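Exo beta-1,2-glucooligosaccharide sophorohydrolase (non-reducing end) (PDB 5Z06) hydrolyses linear beta-1,2-glucan and beta-1,2-glucooligosaccharides of four or more glucose units as an exo-type enzyme, releasing sophorose from the non-reducing end. Local coordinates at residues A[10-15]-A[234-239]; A[46-51]-A[217-222]. One frame throughout, in Å; residues are numbered along the deposited sequence.

Contacts 1 and 2 lie side by side, their centres about 6 Å apart, where two all-beta parts of the chain meet. One partner in each is a calcium-binding loop, 10-15 or 46-51; the other lies on, or just beyond the end of, one strand of the hairpin 219-225/232-237 in a four-stranded antiparallel sheet. Along the chain the order is 10-15, 46-51, 217-222, 234-239, so contact 1 encloses contact 2. The calcium ion fastens the two loops to each other, through Glu12, Asn13 and Thr49, and backbone pairing such as Arg237 O to Tyr220 N (2.6 Å) joins the two strands. The N-terminal beta region, probably a beta-sandwich, is joined to this sheet through the two contacts; the helices all come later, from residue 284 onward.

Contact 1. Residues A[10-15]-A[234-239]; sequences FFENSL and VAVRRP. With CA (calcium ion), chain C.
Asn13 and Val236 are the closest backbone pair, 9.0 Å between their CA atoms, so side chains make this junction between the calcium-site loop of the N-terminal, probably sandwich-like, beta region and edge strand 232-237 of the four-stranded sheet. In that strand a classic beta bulge sets Val234 and Ala235 against the single residue Ile222. Glu12 works at both ends: its backbone O binds the calcium ion at 2.3 Å, while its side chain, with CG anti to the backbone N, runs extended toward Arg238. There OE2 forms a salt bridge with NH2 of Arg238 at 2.7 Å. The hydrogen bond within it is bent, 125° at the hydrogen, and weak; the carboxylate comes to the guanidinium edge with the planes 27° apart. A bend at chi2 (-76°) brings the Arg238 guanidinium to this carboxylate, and its NH1 has a second acid, Asp7. Replacing Arg238 by an alanine is likely to leave the carboxylates of Glu12 and Asp7 without their shared cation, the former freer to turn. Asn13 OD1 is a calcium ligand at 2.5 Å; Thr49, Asn52 and Asp175 complete the protein part of the site. One methyl, Val236 CG2, touches both loop residues, 3.8 Å from Asn13 ND2 and 3.9 Å from Glu12 OE2.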
loop_
_atom_site.group_PDB
_atom_site.type_symbol
_atom_site.label_atom_id
_atom_site.label_comp_id
_atom_site.label_asym_id
_atom_site.label_seq_id
_atom_site.Cartn_x
_atom_site.Cartn_y
_atom_site.Cartn_z
ATOM N N PHE A 10 5.788 11.401 14.370
ATOM C CA PHE A 10 6.135 10.224 15.153
ATOM C C PHE A 10 4.892 9.470 15.601
ATOM O O PHE A 10 4.909 8.255 15.716
ATOM C CB PHE A 10 6.947 10.623 16.372
ATOM C CG PHE A 10 8.268 11.199 16.028
ATOM C CD1 PHE A 10 9.336 10.370 15.750
ATOM C CD2 PHE A 10 8.444 12.579 15.957
ATOM C CE1 PHE A 10 10.572 10.896 15.415
ATOM C CE2 PHE A 10 9.686 13.113 15.631
ATOM C CZ PHE A 10 10.750 12.274 15.365
ATOM N N PHE A 11 3.827 10.200 15.910
ATOM C CA PHE A 11 2.572 9.571 16.221
ATOM C C PHE A 11 1.419 10.512 15.984
ATOM O O PHE A 11 1.431 11.639 16.472
ATOM C CB PHE A 11 2.555 9.137 17.676
ATOM C CG PHE A 11 1.303 8.438 18.056
ATOM C CD1 PHE A 11 1.166 7.087 17.807
ATOM C CD2 PHE A 11 0.253 9.127 18.636
ATOM C CE1 PHE A 11 0.010 6.428 18.138
ATOM C CE2 PHE A 11 -0.917 8.466 18.966
ATOM C CZ PHE A 11 -1.040 7.117 18.721
ATOM N N GLU A 12 0.432 10.047 15.241
ATOM C CA GLU A 12 -0.865 10.696 15.166
ATOM C C GLU A 12 -1.937 9.789 15.760
ATOM O O GLU A 12 -2.691 10.199 16.641
ATOM C CB GLU A 12 -1.204 11.006 13.726
ATOM C CG GLU A 12 -2.552 11.681 13.562
ATOM C CD GLU A 12 -2.699 12.290 12.191
ATOM O OE1 GLU A 12 -2.729 11.525 11.202
ATOM O OE2 GLU A 12 -2.756 13.531 12.118
ATOM N N ASN A 13 -2.010 8.571 15.245
ATOM C CA ASN A 13 -2.996 7.568 15.662
ATOM C C ASN A 13 -2.424 6.197 15.391
ATOM O O ASN A 13 -1.692 6.008 14.433
ATOM C CB ASN A 13 -4.306 7.728 14.866
ATOM C CG ASN A 13 -5.203 8.820 15.421
ATOM O OD1 ASN A 13 -5.408 8.901 16.626
ATOM N ND2 ASN A 13 -5.755 9.653 14.548
ATOM N N SER A 14 -2.746 5.251 16.250
ATOM C CA SER A 14 -2.420 3.852 16.017
ATOM C C SER A 14 -3.573 3.273 15.236
ATOM O O SER A 14 -4.726 3.389 15.669
ATOM C CB SER A 14 -2.262 3.112 17.328
ATOM O OG SER A 14 -1.822 1.804 17.106
ATOM N N LEU A 15 -3.277 2.692 14.074
ATOM C CA LEU A 15 -4.287 1.966 13.308
ATOM C C LEU A 15 -4.680 0.670 13.985
ATOM O O LEU A 15 -5.745 0.141 13.717
ATOM C CB LEU A 15 -3.807 1.703 11.874
ATOM C CG LEU A 15 -3.531 2.968 11.044
ATOM C CD1 LEU A 15 -3.011 2.636 9.654
ATOM C CD2 LEU A 15 -4.799 3.813 10.944
ATOM N N VAL A 234 -14.558 11.543 15.720
ATOM C CA VAL A 234 -14.182 10.130 15.603
ATOM C C VAL A 234 -12.896 9.874 14.851
ATOM O O VAL A 234 -12.308 8.810 15.019
ATOM C CB VAL A 234 -15.285 9.255 15.001
ATOM C CG1 VAL A 234 -16.417 9.111 16.005
ATOM C CG2 VAL A 234 -15.756 9.781 13.646
ATOM N N ALA A 235 -12.460 10.817 14.028
ATOM C CA ALA A 235 -11.268 10.603 13.221
ATOM C C ALA A 235 -10.746 11.897 12.670
ATOM O O ALA A 235 -11.456 12.906 12.628
ATOM C CB ALA A 235 -11.565 9.650 12.057
ATOM N N VAL A 236 -9.492 11.848 12.236
ATOM C CA VAL A 236 -8.919 12.916 11.446
ATOM C C VAL A 236 -8.408 12.305 10.166
ATOM O O VAL A 236 -7.972 11.151 10.135
ATOM C CB VAL A 236 -7.766 13.688 12.121
ATOM C CG1 VAL A 236 -8.281 14.472 13.308
ATOM C CG2 VAL A 236 -6.601 12.782 12.527
ATOM N N ARG A 237 -8.483 13.090 9.105
ATOM C CA ARG A 237 -7.926 12.679 7.861
ATOM C C ARG A 237 -7.077 13.801 7.330
ATOM O O ARG A 237 -7.519 14.939 7.200
ATOM C CB ARG A 237 -9.038 12.260 6.892
ATOM C CG ARG A 237 -9.614 10.888 7.198
ATOM C CD ARG A 237 -8.597 9.795 6.905
ATOM N NE ARG A 237 -9.082 8.448 7.186
ATOM C CZ ARG A 237 -8.999 7.814 8.360
ATOM N NH1 ARG A 237 -8.487 8.398 9.446
ATOM N NH2 ARG A 237 -9.475 6.585 8.462
ATOM N N ARG A 238 -5.847 13.452 7.015
ATOM C CA ARG A 238 -4.926 14.353 6.393
ATOM C C ARG A 238 -5.458 14.749 5.009
ATOM O O ARG A 238 -6.227 13.987 4.412
ATOM C CB ARG A 238 -3.578 13.661 6.260
ATOM C CG ARG A 238 -2.883 13.375 7.572
ATOM C CD ARG A 238 -2.288 14.647 8.115
ATOM N NE ARG A 238 -1.800 14.503 9.476
ATOM C CZ ARG A 238 -1.185 15.468 10.166
ATOM N NH1 ARG A 238 -0.947 16.650 9.611
ATOM N NH2 ARG A 238 -0.791 15.246 11.427
ATOM N N PRO A 239 -5.045 15.928 4.490
ATOM C CA PRO A 239 -5.563 16.487 3.217
ATOM C C PRO A 239 -5.418 15.611 1.951
ATOM O O PRO A 239 -6.183 15.771 1.020
ATOM C CB PRO A 239 -4.768 17.799 3.051
ATOM C CG PRO A 239 -4.130 18.058 4.371
ATOM C CD PRO A 239 -3.911 16.722 5.002
HETATM CA CA CA C . -4.449 10.703 17.987
#

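Contact 2. Residues A[46-51]-A[217-222]; sequences VAFTPG and IKYYRI. With CA (calcium ion), chain C.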
loop_
_atom_site.group_PDB
_atom_site.type_symbol
_atom_site.label_atom_id
_atom_site.label_comp_id
_atom_site.label_asym_id
_atom_site.label_seq_id
_atom_site.Cartn_x
_atom_site.Cartn_y
_atom_site.Cartn_z
ATOM N N VAL A 46 -8.902 8.362 25.268
ATOM C CA VAL A 46 -8.468 9.746 25.276
ATOM C C VAL A 46 -7.560 9.983 24.107
ATOM O O VAL A 46 -6.672 9.185 23.797
ATOM C CB VAL A 46 -7.747 10.172 26.575
ATOM C CG1 VAL A 46 -8.743 10.248 27.740
ATOM C CG2 VAL A 46 -6.574 9.257 26.903
ATOM N N ALA A 47 -7.798 11.109 23.463
ATOM C CA ALA A 47 -7.042 11.482 22.302
ATOM C C ALA A 47 -7.269 12.949 22.040
ATOM O O ALA A 47 -8.398 13.461 22.223
ATOM C CB ALA A 47 -7.495 10.678 21.088
ATOM N N PHE A 48 -6.209 13.614 21.583
ATOM C CA PHE A 48 -6.380 14.899 20.945
ATOM C C PHE A 48 -6.895 14.719 19.511
ATOM O O PHE A 48 -8.006 15.129 19.214
ATOM C CB PHE A 48 -5.111 15.742 20.955
ATOM C CG PHE A 48 -5.362 17.106 20.445
ATOM C CD1 PHE A 48 -5.989 18.034 21.275
ATOM C CD2 PHE A 48 -5.123 17.431 19.112
ATOM C CE1 PHE A 48 -6.314 19.286 20.807
ATOM C CE2 PHE A 48 -5.441 18.685 18.642
ATOM C CZ PHE A 48 -6.033 19.614 19.490
ATOM N N THR A 49 -6.090 14.143 18.612
ATOM C CA THR A 49 -6.640 13.675 17.327
ATOM C C THR A 49 -7.331 12.358 17.606
ATOM O O THR A 49 -6.668 11.394 17.988
ATOM C CB THR A 49 -5.627 13.439 16.223
ATOM O OG1 THR A 49 -4.539 12.681 16.734
ATOM C CG2 THR A 49 -5.165 14.743 15.657
ATOM N N PRO A 50 -8.660 12.329 17.436
ATOM C CA PRO A 50 -9.395 11.151 17.745
ATOM C C PRO A 50 -8.953 9.933 16.978
ATOM O O PRO A 50 -8.306 9.996 15.901
ATOM C CB PRO A 50 -10.823 11.503 17.345
ATOM C CG PRO A 50 -10.664 12.567 16.342
ATOM C CD PRO A 50 -9.554 13.372 16.908
ATOM N N GLY A 51 -9.459 8.849 17.543
ATOM C CA GLY A 51 -8.892 7.574 17.478
ATOM C C GLY A 51 -8.311 7.475 18.879
ATOM O O GLY A 51 -9.002 7.192 19.850
ATOM N N ILE A 217 -4.250 23.180 4.910
ATOM C CA ILE A 217 -4.840 22.757 6.172
ATOM C C ILE A 217 -4.089 21.563 6.768
ATOM O O ILE A 217 -3.364 20.831 6.065
ATOM C CB ILE A 217 -6.344 22.439 6.036
ATOM C CG1 ILE A 217 -6.607 21.256 5.105
ATOM C CG2 ILE A 217 -7.100 23.666 5.539
ATOM C CD1 ILE A 217 -7.846 20.491 5.481
ATOM N N LYS A 218 -4.284 21.365 8.069
ATOM C CA LYS A 218 -3.568 20.312 8.790
ATOM C C LYS A 218 -4.250 18.962 8.535
ATOM O O LYS A 218 -3.619 17.984 8.155
ATOM C CB LYS A 218 -3.526 20.632 10.283
ATOM C CG LYS A 218 -2.506 19.825 11.067
ATOM C CD LYS A 218 -2.685 20.035 12.562
ATOM C CE LYS A 218 -1.712 19.212 13.383
ATOM N NZ LYS A 218 -0.317 19.660 13.219
ATOM N N TYR A 219 -5.549 18.932 8.767
ATOM C CA TYR A 219 -6.321 17.727 8.589
ATOM C C TYR A 219 -7.775 18.068 8.585
ATOM O O TYR A 219 -8.164 19.192 8.899
ATOM C CB TYR A 219 -6.015 16.670 9.663
ATOM C CG TYR A 219 -5.881 17.113 11.124
ATOM C CD1 TYR A 219 -6.941 17.699 11.817
ATOM C CD2 TYR A 219 -4.716 16.834 11.839
ATOM C CE1 TYR A 219 -6.813 18.054 13.153
ATOM C CE2 TYR A 219 -4.583 17.179 13.171
ATOM C CZ TYR A 219 -5.632 17.782 13.823
ATOM O OH TYR A 219 -5.488 18.108 15.145
ATOM N N TYR A 220 -8.568 17.100 8.174
ATOM C CA TYR A 220 -10.003 17.163 8.333
ATOM C C TYR A 220 -10.334 16.438 9.621
ATOM O O TYR A 220 -9.743 15.402 9.905
ATOM C CB TYR A 220 -10.685 16.500 7.153
ATOM C CG TYR A 220 -10.443 17.239 5.870
ATOM C CD1 TYR A 220 -11.197 18.369 5.551
ATOM C CD2 TYR A 220 -9.454 16.821 4.982
ATOM C CE1 TYR A 220 -10.980 19.060 4.370
ATOM C CE2 TYR A 220 -9.223 17.501 3.798
ATOM C CZ TYR A 220 -9.988 18.616 3.488
ATOM O OH TYR A 220 -9.743 19.280 2.306
ATOM N N ARG A 221 -11.234 16.998 10.413
ATOM C CA ARG A 221 -11.738 16.323 11.581
ATOM C C ARG A 221 -13.089 15.806 11.203
ATOM O O ARG A 221 -13.917 16.577 10.688
ATOM C CB ARG A 221 -11.892 17.280 12.760
ATOM C CG ARG A 221 -10.900 17.049 13.880
ATOM C CD ARG A 221 -11.116 18.021 15.033
ATOM N NE ARG A 221 -9.840 18.329 15.679
ATOM C CZ ARG A 221 -9.511 19.498 16.237
ATOM N NH1 ARG A 221 -10.365 20.529 16.256
ATOM N NH2 ARG A 221 -8.299 19.641 16.783
ATOM N N ILE A 222 -13.334 14.529 11.506
ATOM C CA ILE A 222 -14.620 13.913 11.209
ATOM C C ILE A 222 -15.385 13.746 12.517
ATOM O O ILE A 222 -14.835 13.238 13.499
ATOM C CB ILE A 222 -14.485 12.549 10.488
ATOM C CG1 ILE A 222 -13.772 12.723 9.138
ATOM C CG2 ILE A 222 -15.861 11.905 10.274
ATOM C CD1 ILE A 222 -12.269 12.615 9.217
HETATM CA CA CA C . -4.449 10.703 17.987
#
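Tyr219 reaches from its strand toward Phe48 and Thr49 of the loop 46-51, and its side chain carries much of the contact. CB points at the loop, and the first torsion (chi1 43°) sets CG between the backbone N and the carbonyl carbon. One face of the ring has CB of Lys218 over its rim; Lys218 and Tyr219 together form a classic beta bulge opposite Val262. Farther out, CE2 of Tyr219 lies 3.5 Å from Thr49 CG2, and CZ of Tyr219 is 3.6 Å from that same methyl, which approaches the ring obliquely. At the tip, OH of Tyr219 meets Thr49 CG2 at 3.4 Å and, 3.5 Å away, CE2 at the edge of the Phe48 ring. Arg221 reaches the same end of Phe48, its NH2 3.5 Å from CZ of Phe48, the planes of ring and guanidinium 79° to each other; the charge itself is paired through NH1 with Glu268. With its methyl turned to the tyrosine, Thr49 gives both its oxygens to the metal: O and OG1 of Thr49 each bind the calcium ion at 2.3 Å, and OG1 also hydrogen-bonds Asp176. Here, then, side chains of a beta-sheet strand pack by van der Waals contact against a calcium-binding loop of the N-terminal, probably sandwich-like, beta region.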